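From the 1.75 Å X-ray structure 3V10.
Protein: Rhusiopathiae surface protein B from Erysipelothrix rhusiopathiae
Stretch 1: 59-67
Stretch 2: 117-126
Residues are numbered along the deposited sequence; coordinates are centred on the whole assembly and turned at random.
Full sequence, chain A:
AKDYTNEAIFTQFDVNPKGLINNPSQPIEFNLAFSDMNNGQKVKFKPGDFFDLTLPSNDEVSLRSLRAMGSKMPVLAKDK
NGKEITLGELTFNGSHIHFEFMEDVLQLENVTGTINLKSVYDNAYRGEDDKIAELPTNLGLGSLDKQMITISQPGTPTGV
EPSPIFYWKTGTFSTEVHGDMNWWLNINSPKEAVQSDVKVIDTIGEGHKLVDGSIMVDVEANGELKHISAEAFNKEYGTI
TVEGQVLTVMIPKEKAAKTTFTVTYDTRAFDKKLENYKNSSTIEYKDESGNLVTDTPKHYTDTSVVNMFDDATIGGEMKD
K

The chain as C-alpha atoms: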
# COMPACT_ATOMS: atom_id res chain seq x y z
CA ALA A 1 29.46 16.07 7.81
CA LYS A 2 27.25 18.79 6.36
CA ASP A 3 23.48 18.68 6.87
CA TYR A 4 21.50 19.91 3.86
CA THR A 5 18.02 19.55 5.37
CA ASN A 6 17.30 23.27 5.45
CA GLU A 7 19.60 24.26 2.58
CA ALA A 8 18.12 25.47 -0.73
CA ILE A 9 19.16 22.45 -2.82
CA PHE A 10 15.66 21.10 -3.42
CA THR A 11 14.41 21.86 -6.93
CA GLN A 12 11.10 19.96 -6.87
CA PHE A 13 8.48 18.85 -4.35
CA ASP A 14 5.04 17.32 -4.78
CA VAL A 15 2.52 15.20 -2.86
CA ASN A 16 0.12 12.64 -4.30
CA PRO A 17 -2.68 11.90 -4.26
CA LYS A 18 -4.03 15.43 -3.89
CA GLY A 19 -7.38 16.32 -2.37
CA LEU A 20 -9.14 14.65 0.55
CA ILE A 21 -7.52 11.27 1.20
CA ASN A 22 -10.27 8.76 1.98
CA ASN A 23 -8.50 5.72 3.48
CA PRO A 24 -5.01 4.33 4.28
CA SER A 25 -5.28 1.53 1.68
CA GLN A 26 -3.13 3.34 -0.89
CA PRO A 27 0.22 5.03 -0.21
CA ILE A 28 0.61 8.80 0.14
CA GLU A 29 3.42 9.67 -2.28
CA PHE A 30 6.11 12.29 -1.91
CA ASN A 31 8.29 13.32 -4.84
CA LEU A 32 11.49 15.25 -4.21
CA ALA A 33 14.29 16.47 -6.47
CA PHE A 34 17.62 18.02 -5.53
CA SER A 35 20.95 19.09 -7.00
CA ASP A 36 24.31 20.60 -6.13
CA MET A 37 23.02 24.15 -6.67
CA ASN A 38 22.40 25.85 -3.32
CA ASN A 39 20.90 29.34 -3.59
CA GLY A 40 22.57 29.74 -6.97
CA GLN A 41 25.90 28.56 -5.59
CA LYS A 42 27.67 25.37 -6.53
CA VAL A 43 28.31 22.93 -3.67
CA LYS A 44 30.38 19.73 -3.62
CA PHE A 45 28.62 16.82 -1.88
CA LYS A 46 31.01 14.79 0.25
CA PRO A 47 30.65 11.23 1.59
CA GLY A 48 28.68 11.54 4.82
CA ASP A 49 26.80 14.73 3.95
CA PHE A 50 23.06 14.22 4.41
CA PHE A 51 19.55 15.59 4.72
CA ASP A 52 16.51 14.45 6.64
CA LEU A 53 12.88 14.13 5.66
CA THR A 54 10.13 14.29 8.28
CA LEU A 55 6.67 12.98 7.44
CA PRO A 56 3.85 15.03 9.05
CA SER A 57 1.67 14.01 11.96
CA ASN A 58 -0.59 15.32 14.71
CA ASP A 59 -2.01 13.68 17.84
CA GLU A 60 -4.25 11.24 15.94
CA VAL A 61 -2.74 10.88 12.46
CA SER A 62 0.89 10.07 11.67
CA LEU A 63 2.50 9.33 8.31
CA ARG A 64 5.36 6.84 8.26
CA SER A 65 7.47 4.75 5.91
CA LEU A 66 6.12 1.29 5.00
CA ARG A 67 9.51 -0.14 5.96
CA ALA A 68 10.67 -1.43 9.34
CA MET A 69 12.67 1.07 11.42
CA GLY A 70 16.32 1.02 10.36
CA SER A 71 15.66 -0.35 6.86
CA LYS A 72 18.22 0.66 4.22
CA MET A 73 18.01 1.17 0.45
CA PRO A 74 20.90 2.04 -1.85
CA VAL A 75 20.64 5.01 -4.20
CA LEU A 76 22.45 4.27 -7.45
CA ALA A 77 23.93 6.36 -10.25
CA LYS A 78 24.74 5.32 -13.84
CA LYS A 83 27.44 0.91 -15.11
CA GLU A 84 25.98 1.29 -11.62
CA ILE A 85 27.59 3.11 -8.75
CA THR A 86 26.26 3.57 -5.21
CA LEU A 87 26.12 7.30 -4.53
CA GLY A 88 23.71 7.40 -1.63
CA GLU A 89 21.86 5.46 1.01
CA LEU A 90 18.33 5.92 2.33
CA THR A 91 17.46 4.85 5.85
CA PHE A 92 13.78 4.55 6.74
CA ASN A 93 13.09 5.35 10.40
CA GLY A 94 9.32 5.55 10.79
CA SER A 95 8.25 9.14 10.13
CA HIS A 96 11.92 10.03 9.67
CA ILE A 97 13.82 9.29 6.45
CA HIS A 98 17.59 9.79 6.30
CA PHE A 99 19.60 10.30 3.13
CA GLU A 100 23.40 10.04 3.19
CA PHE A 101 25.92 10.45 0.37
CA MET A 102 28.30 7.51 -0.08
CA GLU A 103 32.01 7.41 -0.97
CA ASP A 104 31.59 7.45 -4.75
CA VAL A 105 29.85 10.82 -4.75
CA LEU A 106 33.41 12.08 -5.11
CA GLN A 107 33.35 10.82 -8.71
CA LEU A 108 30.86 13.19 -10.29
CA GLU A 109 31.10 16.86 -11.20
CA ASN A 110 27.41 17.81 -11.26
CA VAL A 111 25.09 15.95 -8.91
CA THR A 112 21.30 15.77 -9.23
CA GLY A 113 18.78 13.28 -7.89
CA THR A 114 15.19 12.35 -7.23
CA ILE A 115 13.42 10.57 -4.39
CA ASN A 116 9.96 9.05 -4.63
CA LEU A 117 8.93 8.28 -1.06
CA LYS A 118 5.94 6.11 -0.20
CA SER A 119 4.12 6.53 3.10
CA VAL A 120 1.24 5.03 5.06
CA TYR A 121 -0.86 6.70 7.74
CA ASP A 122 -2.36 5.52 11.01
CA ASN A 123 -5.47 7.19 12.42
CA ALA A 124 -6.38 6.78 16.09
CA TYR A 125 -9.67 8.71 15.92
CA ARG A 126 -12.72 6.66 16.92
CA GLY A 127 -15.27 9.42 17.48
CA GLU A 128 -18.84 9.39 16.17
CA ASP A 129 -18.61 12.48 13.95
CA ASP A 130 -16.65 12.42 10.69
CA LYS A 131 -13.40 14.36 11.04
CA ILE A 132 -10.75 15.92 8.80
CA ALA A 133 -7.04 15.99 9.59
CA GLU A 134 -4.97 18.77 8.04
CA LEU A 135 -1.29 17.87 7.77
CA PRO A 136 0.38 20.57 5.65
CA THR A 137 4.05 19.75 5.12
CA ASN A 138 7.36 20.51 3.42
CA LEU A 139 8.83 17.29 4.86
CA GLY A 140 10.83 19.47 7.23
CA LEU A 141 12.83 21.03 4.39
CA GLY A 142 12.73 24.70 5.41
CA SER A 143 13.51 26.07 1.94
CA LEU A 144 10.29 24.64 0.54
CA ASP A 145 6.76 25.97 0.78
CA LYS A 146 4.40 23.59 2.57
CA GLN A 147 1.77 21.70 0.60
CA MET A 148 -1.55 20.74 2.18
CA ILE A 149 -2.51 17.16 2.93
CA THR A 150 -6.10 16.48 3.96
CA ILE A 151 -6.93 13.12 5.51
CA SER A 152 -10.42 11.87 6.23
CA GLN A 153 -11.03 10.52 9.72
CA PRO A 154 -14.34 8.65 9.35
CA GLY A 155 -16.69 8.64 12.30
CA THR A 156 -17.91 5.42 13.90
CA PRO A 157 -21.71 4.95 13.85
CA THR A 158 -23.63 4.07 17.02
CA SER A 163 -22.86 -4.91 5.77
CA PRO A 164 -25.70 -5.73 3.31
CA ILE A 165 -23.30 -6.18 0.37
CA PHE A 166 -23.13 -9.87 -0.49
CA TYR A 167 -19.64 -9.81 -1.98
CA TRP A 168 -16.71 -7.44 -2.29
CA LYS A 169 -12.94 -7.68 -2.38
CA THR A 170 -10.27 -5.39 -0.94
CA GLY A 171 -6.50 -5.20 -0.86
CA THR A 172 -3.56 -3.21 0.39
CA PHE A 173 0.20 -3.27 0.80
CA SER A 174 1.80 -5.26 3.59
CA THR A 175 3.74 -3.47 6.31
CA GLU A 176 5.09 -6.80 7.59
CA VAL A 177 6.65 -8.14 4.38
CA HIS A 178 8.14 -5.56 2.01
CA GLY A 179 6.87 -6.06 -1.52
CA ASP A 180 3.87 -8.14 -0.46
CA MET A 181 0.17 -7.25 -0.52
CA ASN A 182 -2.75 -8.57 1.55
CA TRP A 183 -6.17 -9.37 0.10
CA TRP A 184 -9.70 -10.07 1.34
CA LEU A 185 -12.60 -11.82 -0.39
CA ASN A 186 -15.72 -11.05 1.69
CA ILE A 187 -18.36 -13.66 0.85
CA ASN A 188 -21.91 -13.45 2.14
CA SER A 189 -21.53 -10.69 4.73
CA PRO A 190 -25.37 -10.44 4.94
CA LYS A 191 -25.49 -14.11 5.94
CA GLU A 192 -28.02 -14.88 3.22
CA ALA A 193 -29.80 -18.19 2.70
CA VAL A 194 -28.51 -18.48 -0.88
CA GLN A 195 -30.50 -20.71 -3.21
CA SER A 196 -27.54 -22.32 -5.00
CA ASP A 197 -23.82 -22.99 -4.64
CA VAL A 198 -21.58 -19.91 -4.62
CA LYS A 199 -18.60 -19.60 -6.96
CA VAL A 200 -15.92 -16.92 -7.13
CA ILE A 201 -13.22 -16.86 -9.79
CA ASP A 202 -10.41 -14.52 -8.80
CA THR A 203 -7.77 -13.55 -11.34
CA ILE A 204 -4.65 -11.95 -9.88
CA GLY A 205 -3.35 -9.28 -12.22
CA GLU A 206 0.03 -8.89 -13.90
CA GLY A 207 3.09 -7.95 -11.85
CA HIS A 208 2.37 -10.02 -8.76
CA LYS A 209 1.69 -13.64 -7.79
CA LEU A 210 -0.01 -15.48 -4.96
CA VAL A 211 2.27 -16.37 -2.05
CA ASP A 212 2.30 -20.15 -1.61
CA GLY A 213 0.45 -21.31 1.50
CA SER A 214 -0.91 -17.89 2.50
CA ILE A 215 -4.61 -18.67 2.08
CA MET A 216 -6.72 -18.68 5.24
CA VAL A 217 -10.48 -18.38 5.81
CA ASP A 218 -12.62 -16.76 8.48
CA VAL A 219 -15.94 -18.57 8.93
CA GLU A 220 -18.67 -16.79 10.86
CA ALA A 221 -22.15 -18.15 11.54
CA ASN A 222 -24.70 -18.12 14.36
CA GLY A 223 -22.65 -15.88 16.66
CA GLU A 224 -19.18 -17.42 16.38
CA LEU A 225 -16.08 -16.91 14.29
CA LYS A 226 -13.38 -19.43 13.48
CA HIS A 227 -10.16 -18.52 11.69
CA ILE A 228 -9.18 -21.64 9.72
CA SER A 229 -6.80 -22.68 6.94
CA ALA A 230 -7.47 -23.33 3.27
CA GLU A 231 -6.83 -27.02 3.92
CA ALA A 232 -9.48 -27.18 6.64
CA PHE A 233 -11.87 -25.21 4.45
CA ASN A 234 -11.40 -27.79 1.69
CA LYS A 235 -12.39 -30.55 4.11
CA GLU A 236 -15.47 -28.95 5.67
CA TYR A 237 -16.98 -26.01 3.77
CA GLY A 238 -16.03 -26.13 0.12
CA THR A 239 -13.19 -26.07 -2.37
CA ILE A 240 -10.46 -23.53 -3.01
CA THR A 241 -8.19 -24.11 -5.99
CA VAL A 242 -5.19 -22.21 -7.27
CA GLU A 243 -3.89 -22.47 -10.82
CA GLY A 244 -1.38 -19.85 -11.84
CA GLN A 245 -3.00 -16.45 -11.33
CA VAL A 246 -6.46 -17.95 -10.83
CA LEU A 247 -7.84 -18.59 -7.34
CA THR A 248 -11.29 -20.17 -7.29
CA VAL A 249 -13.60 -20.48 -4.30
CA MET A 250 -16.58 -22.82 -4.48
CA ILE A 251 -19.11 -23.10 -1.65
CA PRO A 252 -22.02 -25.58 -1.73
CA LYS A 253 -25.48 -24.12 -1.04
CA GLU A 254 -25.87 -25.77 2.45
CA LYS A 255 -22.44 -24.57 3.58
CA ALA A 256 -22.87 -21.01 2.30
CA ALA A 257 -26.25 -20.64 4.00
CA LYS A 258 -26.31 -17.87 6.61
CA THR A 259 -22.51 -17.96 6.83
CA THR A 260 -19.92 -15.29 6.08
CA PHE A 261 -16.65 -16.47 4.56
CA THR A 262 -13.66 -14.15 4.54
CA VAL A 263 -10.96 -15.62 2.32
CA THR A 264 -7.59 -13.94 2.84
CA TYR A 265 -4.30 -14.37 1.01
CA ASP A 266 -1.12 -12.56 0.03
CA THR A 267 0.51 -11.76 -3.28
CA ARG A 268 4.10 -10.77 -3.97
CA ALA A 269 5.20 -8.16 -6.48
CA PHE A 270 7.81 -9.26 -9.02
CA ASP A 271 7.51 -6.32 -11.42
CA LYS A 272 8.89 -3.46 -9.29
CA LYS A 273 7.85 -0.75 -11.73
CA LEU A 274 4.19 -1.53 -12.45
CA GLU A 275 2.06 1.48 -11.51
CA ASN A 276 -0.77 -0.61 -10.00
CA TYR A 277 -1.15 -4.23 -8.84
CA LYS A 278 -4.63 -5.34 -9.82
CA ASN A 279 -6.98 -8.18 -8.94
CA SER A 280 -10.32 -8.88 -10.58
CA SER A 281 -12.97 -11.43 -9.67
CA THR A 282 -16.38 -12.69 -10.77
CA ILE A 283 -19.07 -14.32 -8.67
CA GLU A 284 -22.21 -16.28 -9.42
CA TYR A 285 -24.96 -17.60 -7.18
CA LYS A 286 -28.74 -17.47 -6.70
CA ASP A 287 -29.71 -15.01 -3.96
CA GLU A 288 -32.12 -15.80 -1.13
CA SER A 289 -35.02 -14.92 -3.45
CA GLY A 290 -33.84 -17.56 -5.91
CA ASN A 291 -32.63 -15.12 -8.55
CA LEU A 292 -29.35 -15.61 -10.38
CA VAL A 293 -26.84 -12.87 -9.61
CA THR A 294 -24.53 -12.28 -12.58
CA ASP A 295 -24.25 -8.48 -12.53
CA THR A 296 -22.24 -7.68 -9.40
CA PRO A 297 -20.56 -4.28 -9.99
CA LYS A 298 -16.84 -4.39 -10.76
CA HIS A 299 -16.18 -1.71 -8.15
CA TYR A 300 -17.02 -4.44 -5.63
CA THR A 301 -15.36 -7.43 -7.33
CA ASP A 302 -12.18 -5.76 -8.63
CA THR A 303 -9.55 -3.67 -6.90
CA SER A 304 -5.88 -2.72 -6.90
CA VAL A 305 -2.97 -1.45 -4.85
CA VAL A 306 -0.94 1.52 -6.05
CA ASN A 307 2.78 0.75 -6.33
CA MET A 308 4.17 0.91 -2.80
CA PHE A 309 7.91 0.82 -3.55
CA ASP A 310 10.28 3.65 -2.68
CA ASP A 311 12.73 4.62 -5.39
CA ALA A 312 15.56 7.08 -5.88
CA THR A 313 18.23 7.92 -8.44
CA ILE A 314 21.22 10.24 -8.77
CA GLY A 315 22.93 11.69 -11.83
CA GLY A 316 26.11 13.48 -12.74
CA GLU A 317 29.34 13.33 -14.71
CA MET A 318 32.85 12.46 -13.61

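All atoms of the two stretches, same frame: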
# COMPACT_ATOMS: atom_id res chain seq x y z
N ASP A 59 -1.75 14.62 16.74
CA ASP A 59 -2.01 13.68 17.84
C ASP A 59 -2.79 12.42 17.49
O ASP A 59 -2.77 11.45 18.25
CB ASP A 59 -2.69 14.41 19.00
CG ASP A 59 -1.70 15.13 19.90
OD1 ASP A 59 -0.84 15.86 19.36
OD2 ASP A 59 -1.77 14.96 21.13
N GLU A 60 -3.46 12.41 16.34
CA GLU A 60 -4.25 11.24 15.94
C GLU A 60 -3.81 10.60 14.63
O GLU A 60 -4.03 9.41 14.41
CB GLU A 60 -5.73 11.63 15.84
CG GLU A 60 -6.30 12.25 17.10
CD GLU A 60 -7.78 12.56 16.99
OE1 GLU A 60 -8.22 13.00 15.90
OE2 GLU A 60 -8.50 12.38 17.99
N VAL A 61 -3.18 11.39 13.76
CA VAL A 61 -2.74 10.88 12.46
C VAL A 61 -1.24 11.09 12.24
O VAL A 61 -0.73 12.20 12.37
CB VAL A 61 -3.50 11.58 11.31
CG1 VAL A 61 -3.08 11.01 9.96
CG2 VAL A 61 -4.99 11.42 11.51
N SER A 62 -0.54 10.00 11.92
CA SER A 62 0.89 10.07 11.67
C SER A 62 1.23 9.33 10.38
O SER A 62 0.73 8.24 10.12
CB SER A 62 1.68 9.44 12.83
OG SER A 62 1.62 10.25 13.99
N LEU A 63 2.07 9.95 9.55
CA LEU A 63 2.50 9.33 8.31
C LEU A 63 3.85 8.71 8.60
O LEU A 63 4.65 9.28 9.33
CB LEU A 63 2.63 10.36 7.19
CG LEU A 63 1.35 10.62 6.39
CD1 LEU A 63 0.31 11.24 7.29
CD2 LEU A 63 1.67 11.55 5.22
N ARG A 64 4.09 7.53 8.04
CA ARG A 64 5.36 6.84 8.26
C ARG A 64 5.74 6.00 7.05
O ARG A 64 4.91 5.74 6.17
CB ARG A 64 5.26 5.94 9.50
CG ARG A 64 4.34 4.74 9.35
CD ARG A 64 4.49 3.79 10.52
NE ARG A 64 3.88 2.48 10.27
CZ ARG A 64 2.58 2.29 10.10
NH1 ARG A 64 2.11 1.07 9.87
NH2 ARG A 64 1.74 3.31 10.17
N SER A 65 7.00 5.58 7.00
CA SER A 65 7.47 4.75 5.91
C SER A 65 6.81 3.38 6.05
O SER A 65 6.37 3.00 7.14
CB SER A 65 9.00 4.61 5.98
OG SER A 65 9.46 3.54 5.17
N LEU A 66 6.71 2.63 4.95
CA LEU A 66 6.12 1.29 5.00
C LEU A 66 7.15 0.29 5.52
O LEU A 66 6.81 -0.84 5.87
CB LEU A 66 5.68 0.84 3.61
CG LEU A 66 4.36 1.33 3.01
CD1 LEU A 66 4.34 2.85 2.94
CD2 LEU A 66 4.22 0.72 1.62
N ARG A 67 8.41 0.72 5.53
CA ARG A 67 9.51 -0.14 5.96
C ARG A 67 9.71 -0.21 7.47
O ARG A 67 9.25 0.66 8.22
CB ARG A 67 10.81 0.35 5.31
CG ARG A 67 10.76 0.56 3.80
CD ARG A 67 10.40 -0.72 3.06
NE ARG A 67 11.32 -1.81 3.37
CZ ARG A 67 12.55 -1.92 2.88
NH1 ARG A 67 13.03 -1.01 2.05
NH2 ARG A 67 13.31 -2.95 3.24
N LEU A 117 9.23 8.90 -2.34
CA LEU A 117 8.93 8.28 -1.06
C LEU A 117 7.48 7.85 -0.92
O LEU A 117 6.57 8.59 -1.26
CB LEU A 117 9.29 9.26 0.07
CG LEU A 117 8.95 8.90 1.52
CD1 LEU A 117 9.77 7.71 1.98
CD2 LEU A 117 9.24 10.11 2.40
N LYS A 118 7.28 6.64 -0.40
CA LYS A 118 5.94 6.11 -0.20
C LYS A 118 5.67 6.10 1.30
O LYS A 118 6.54 5.74 2.09
CB LYS A 118 5.85 4.68 -0.75
CG LYS A 118 6.22 4.59 -2.22
CD LYS A 118 5.38 5.56 -3.05
CE LYS A 118 5.78 5.55 -4.51
NZ LYS A 118 5.45 4.26 -5.17
N SER A 119 4.46 6.50 1.69
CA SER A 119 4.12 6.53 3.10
C SER A 119 2.74 5.96 3.38
O SER A 119 1.90 5.86 2.48
CB SER A 119 4.19 7.96 3.64
OG SER A 119 3.15 8.76 3.11
N VAL A 120 2.52 5.58 4.63
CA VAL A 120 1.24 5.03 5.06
C VAL A 120 0.85 5.80 6.32
O VAL A 120 1.72 6.27 7.06
CB VAL A 120 1.36 3.52 5.39
CG1 VAL A 120 2.48 3.28 6.40
CG2 VAL A 120 0.04 3.00 5.94
N TYR A 121 -0.45 5.98 6.55
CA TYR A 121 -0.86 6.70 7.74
C TYR A 121 -1.73 5.88 8.68
O TYR A 121 -2.48 5.00 8.25
CB TYR A 121 -1.60 8.00 7.39
CG TYR A 121 -2.97 7.84 6.78
CD1 TYR A 121 -3.15 7.82 5.40
CD2 TYR A 121 -4.11 7.75 7.59
CE1 TYR A 121 -4.41 7.72 4.83
CE2 TYR A 121 -5.38 7.65 7.03
CZ TYR A 121 -5.53 7.64 5.65
OH TYR A 121 -6.78 7.59 5.08
N ASP A 122 -1.58 6.16 9.96
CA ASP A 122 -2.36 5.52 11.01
C ASP A 122 -3.31 6.61 11.48
O ASP A 122 -2.97 7.79 11.43
CB ASP A 122 -1.48 5.07 12.17
CG ASP A 122 -0.56 3.92 11.81
OD1 ASP A 122 -1.04 2.95 11.17
OD2 ASP A 122 0.63 3.98 12.16
N ASN A 123 -4.49 6.23 11.93
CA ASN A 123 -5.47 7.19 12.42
C ASN A 123 -6.12 6.60 13.67
O ASN A 123 -6.82 5.60 13.59
CB ASN A 123 -6.51 7.47 11.33
CG ASN A 123 -7.81 8.04 11.88
OD1 ASN A 123 -7.81 8.87 12.78
ND2 ASN A 123 -8.92 7.59 11.31
N ALA A 124 -5.87 7.24 14.81
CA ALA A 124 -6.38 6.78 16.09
C ALA A 124 -7.79 7.24 16.45
O ALA A 124 -8.38 6.76 17.42
CB ALA A 124 -5.41 7.19 17.20
N TYR A 125 -8.33 8.17 15.67
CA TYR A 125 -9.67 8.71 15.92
C TYR A 125 -10.74 7.62 15.88
O TYR A 125 -10.77 6.80 14.97
CB TYR A 125 -10.00 9.79 14.89
CG TYR A 125 -11.36 10.44 15.10
CD1 TYR A 125 -11.62 11.20 16.24
CD2 TYR A 125 -12.37 10.31 14.15
CE1 TYR A 125 -12.85 11.83 16.42
CE2 TYR A 125 -13.60 10.93 14.32
CZ TYR A 125 -13.84 11.69 15.46
OH TYR A 125 -15.05 12.33 15.62
N ARG A 126 -11.63 7.64 16.86
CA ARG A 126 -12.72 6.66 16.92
C ARG A 126 -14.04 7.34 17.25
O ARG A 126 -15.03 6.66 17.56
CB ARG A 126 -12.40 5.59 17.98
CG ARG A 126 -11.16 4.77 17.67
CD ARG A 126 -11.38 3.81 16.51
NE ARG A 126 -10.18 3.04 16.20
CZ ARG A 126 -9.10 3.53 15.61
NH1 ARG A 126 -9.05 4.80 15.25
NH2 ARG A 126 -8.05 2.75 15.38
O HOH W 1 8.45 3.85 2.61

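Strand 61-65 runs antiparallel to strand 117-123, their directions 143° apart, and the contact buries 732 Å² summed over both stretches. Backbone bonds carry the register. R64 N donates to V120 O (2.9 Å) and V120 N to R64 O (2.8 Å); D122 N donates to S62 O (3.1 Å), while the return bond, S62 N to D122 O at 3.3 Å, is weak. Beyond the strand, A124 N closes the ladder on E60 O (2.9 Å, 166° at the hydrogen).

Alternation sorts the side chains. V61, L63, Y121 and N123 share one face. There L63, with chi1 -88° (m) and chi2 64° (p), brings CD1 to 3.8 Å from Y121 CB, and V61, chi1 t, sets CG1 4.2 Å from Y121 CD2; buried apolar groups suit this side.

On the other face R64 takes chi1 p, then t and t, an extended chain that passes V120, CG to CG1 at 3.8 Å, and lays its guanidinium with one face over that methyl. Its end reaches D122, chi1 m, in a salt bridge; the modelled R64 NH2 to D122 OD2 distance, 2.4 Å, is too short to be taken literally. L66, m and p, turns its end back, CD1 lying 3.9 Å from V120 CB, so buried V120 is covered by both residues.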